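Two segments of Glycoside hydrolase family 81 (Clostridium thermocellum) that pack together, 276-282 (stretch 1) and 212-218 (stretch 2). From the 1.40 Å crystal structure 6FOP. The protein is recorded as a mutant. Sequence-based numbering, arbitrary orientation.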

# COMPACT_ATOMS: atom_id res chain seq x y z
N PRO A 276 17.86 -13.05 -12.87
CA PRO A 276 17.73 -13.82 -11.64
C PRO A 276 18.75 -14.94 -11.47
O PRO A 276 19.19 -15.55 -12.44
CB PRO A 276 16.32 -14.38 -11.73
CG PRO A 276 15.60 -13.34 -12.52
CD PRO A 276 16.59 -13.01 -13.60
N LEU A 277 19.08 -15.17 -10.21
CA LEU A 277 19.84 -16.32 -9.78
C LEU A 277 18.94 -17.55 -9.89
O LEU A 277 17.74 -17.42 -10.12
CB LEU A 277 20.28 -16.13 -8.33
CG LEU A 277 21.17 -14.93 -8.01
CD1 LEU A 277 21.36 -14.84 -6.52
CD2 LEU A 277 22.50 -15.02 -8.72
N PRO A 278 19.51 -18.76 -9.73
CA PRO A 278 18.65 -19.95 -9.76
C PRO A 278 17.70 -20.06 -8.59
O PRO A 278 16.68 -20.76 -8.67
CB PRO A 278 19.66 -21.12 -9.72
CG PRO A 278 20.95 -20.54 -10.17
CD PRO A 278 20.95 -19.12 -9.74
N TYR A 279 18.02 -19.40 -7.50
CA TYR A 279 17.35 -19.64 -6.24
C TYR A 279 16.00 -18.96 -6.15
O TYR A 279 15.86 -17.77 -6.53
CB TYR A 279 18.22 -19.13 -5.10
CG TYR A 279 19.64 -19.60 -5.14
CD1 TYR A 279 19.95 -20.97 -5.22
CD2 TYR A 279 20.68 -18.68 -5.10
CE1 TYR A 279 21.26 -21.39 -5.24
CE2 TYR A 279 21.99 -19.10 -5.13
CZ TYR A 279 22.27 -20.46 -5.20
OH TYR A 279 23.57 -20.89 -5.20
N THR A 280 15.01 -19.69 -5.65
CA THR A 280 13.68 -19.12 -5.40
C THR A 280 13.20 -19.52 -4.02
O THR A 280 13.73 -20.50 -3.42
CB THR A 280 12.65 -19.61 -6.43
OG1 THR A 280 12.52 -21.03 -6.37
CG2 THR A 280 13.03 -19.20 -7.84
N TYR A 281 12.21 -18.79 -3.52
CA TYR A 281 11.50 -19.13 -2.29
C TYR A 281 10.01 -19.19 -2.57
O TYR A 281 9.47 -18.29 -3.24
CB TYR A 281 11.77 -18.13 -1.18
CG TYR A 281 13.23 -18.04 -0.79
CD1 TYR A 281 13.79 -18.98 0.07
CD2 TYR A 281 14.06 -17.09 -1.34
CE1 TYR A 281 15.13 -18.92 0.41
CE2 TYR A 281 15.41 -17.03 -1.00
CZ TYR A 281 15.94 -17.98 -0.15
OH TYR A 281 17.26 -17.89 0.20
N SER A 282 9.35 -20.21 -2.04
CA SER A 282 7.91 -20.28 -2.11
C SER A 282 7.34 -19.60 -0.88
O SER A 282 7.58 -20.01 0.25
CB SER A 282 7.47 -21.74 -2.16
OG SER A 282 6.06 -21.82 -2.18
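Stretch 2 212-218: STLTYYK

Aromatic side chains often let a helix rest on an extended segment without any meeting of the two backbones, and the packing of residues 212-218 on residues 276-282 illustrates the principle well. Stretch 2 is helical throughout, part of a longer helix that begins before Ser-212 and continues past Lys-218. Its backbone is held by the usual i to i+4 hydrogen bonds, among them Tyr-217 N to Thr-213 O at 3.0 Å and Lys-218 N to Leu-214 O at 2.8 Å. Stretch 1 is extended for much of its length and enters a strand toward its C-terminal end. Judged from the CA atoms, it runs roughly crosswise to the helix. The nearest CA atoms of the two stretches, Tyr-279 CA and Thr-213 CA, are still 9.0 Å apart, so the gap is bridged by side chains, and about 300 Å² of surface is buried between them in total.

Tyr-279 is the centre of the arrangement and covers the most surface. With its CA-to-CB bond directed toward the helix and chi1 in the m well, it lays its ring across Thr-213, Tyr-216 and Tyr-217, residues spaced so that successive turns of the helix bring them to the same side. Tyr-217 lies over one face of this ring, with Tyr-279 CE2 3.8 Å from Tyr-217 CE1. Tyr-216 meets its edge, where Tyr-279 CE2 comes within 3.7 Å of Tyr-216 CD2. Neither pair of rings is parallel: the planes are inclined at 59° for Tyr-217 and 49° for Tyr-216. Thr-213 completes the site, its OG1 lying 3.6 Å from Tyr-279 CE1. A water molecule ties the same two residues together, donating to Thr-213 OG1 at 2.7 Å and lying 2.5 Å from Tyr-279 OH.

Tyr-217 makes the second major contribution. Its CA-to-CB bond points sideways, yet the long side chain carries its hydroxyl to stretch 1, where Tyr-217 OH donates a hydrogen bond of 2.8 Å to Tyr-281 OH. Tyr-281 likewise starts sideways and reaches the helix with its far end. This is the sole direct hydrogen bond between the stretches, and it adds a direct polar link to a contact made largely by packed tyrosine rings. Tyr-216, directed toward stretch 1, extends the apolar patch to Leu-277: Leu-277 CD1 lies 3.9 Å from Tyr-216 CE2, and Leu-277 CD2 is 3.6 Å from Tyr-216 OH. Leu-214, by contrast, points away and takes no part.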

# COMPACT_ATOMS: atom_id res chain seq x y z
N SER A 212 27.44 -26.24 -2.20
CA SER A 212 27.60 -25.18 -3.19
C SER A 212 26.72 -23.94 -2.89
O SER A 212 27.19 -22.81 -2.93
CB SER A 212 27.30 -25.73 -4.60
OG SER A 212 27.42 -24.66 -5.53
N THR A 213 25.45 -24.18 -2.56
CA THR A 213 24.56 -23.11 -2.19
C THR A 213 25.00 -22.42 -0.92
O THR A 213 25.05 -21.19 -0.87
CB THR A 213 23.13 -23.63 -2.10
OG1 THR A 213 22.73 -24.07 -3.41
CG2 THR A 213 22.16 -22.55 -1.59
N LEU A 214 25.37 -23.20 0.08
CA LEU A 214 25.83 -22.62 1.35
C LEU A 214 27.05 -21.74 1.13
O LEU A 214 27.15 -20.66 1.71
CB LEU A 214 26.14 -23.73 2.33
CG LEU A 214 26.64 -23.30 3.71
CD1 LEU A 214 25.60 -22.47 4.46
CD2 LEU A 214 27.01 -24.54 4.51
N THR A 215 27.96 -22.17 0.25
CA THR A 215 29.17 -21.39 -0.04
C THR A 215 28.79 -20.04 -0.65
O THR A 215 29.37 -19.02 -0.31
CB THR A 215 30.08 -22.18 -1.01
OG1 THR A 215 30.43 -23.44 -0.42
CG2 THR A 215 31.32 -21.42 -1.32
N TYR A 216 27.82 -20.03 -1.56
CA TYR A 216 27.39 -18.78 -2.19
C TYR A 216 26.76 -17.84 -1.17
O TYR A 216 27.08 -16.64 -1.13
CB TYR A 216 26.39 -19.09 -3.30
CG TYR A 216 26.00 -17.84 -4.07
CD1 TYR A 216 26.84 -17.32 -5.06
CD2 TYR A 216 24.82 -17.15 -3.78
CE1 TYR A 216 26.51 -16.16 -5.74
CE2 TYR A 216 24.49 -15.99 -4.48
CZ TYR A 216 25.32 -15.51 -5.46
OH TYR A 216 24.97 -14.36 -6.12
N TYR A 217 25.89 -18.36 -0.33
CA TYR A 217 25.27 -17.53 0.73
C TYR A 217 26.31 -17.04 1.74
O TYR A 217 26.26 -15.90 2.17
CB TYR A 217 24.11 -18.24 1.38
CG TYR A 217 22.83 -18.16 0.55
CD1 TYR A 217 22.71 -18.82 -0.66
CD2 TYR A 217 21.74 -17.40 0.99
CE1 TYR A 217 21.53 -18.75 -1.40
CE2 TYR A 217 20.57 -17.33 0.26
CZ TYR A 217 20.49 -18.00 -0.93
OH TYR A 217 19.32 -17.94 -1.67
N LYS A 218 27.31 -17.87 2.07
CA LYS A 218 28.41 -17.43 2.92
C LYS A 218 29.16 -16.27 2.30
O LYS A 218 29.57 -15.35 3.00
CB LYS A 218 29.34 -18.59 3.24
CG LYS A 218 30.47 -18.20 4.18
CD LYS A 218 31.45 -19.34 4.40
CE LYS A 218 32.58 -18.85 5.31
NZ LYS A 218 33.73 -19.79 5.39
O HOH W 1 23.84 -23.35 -5.78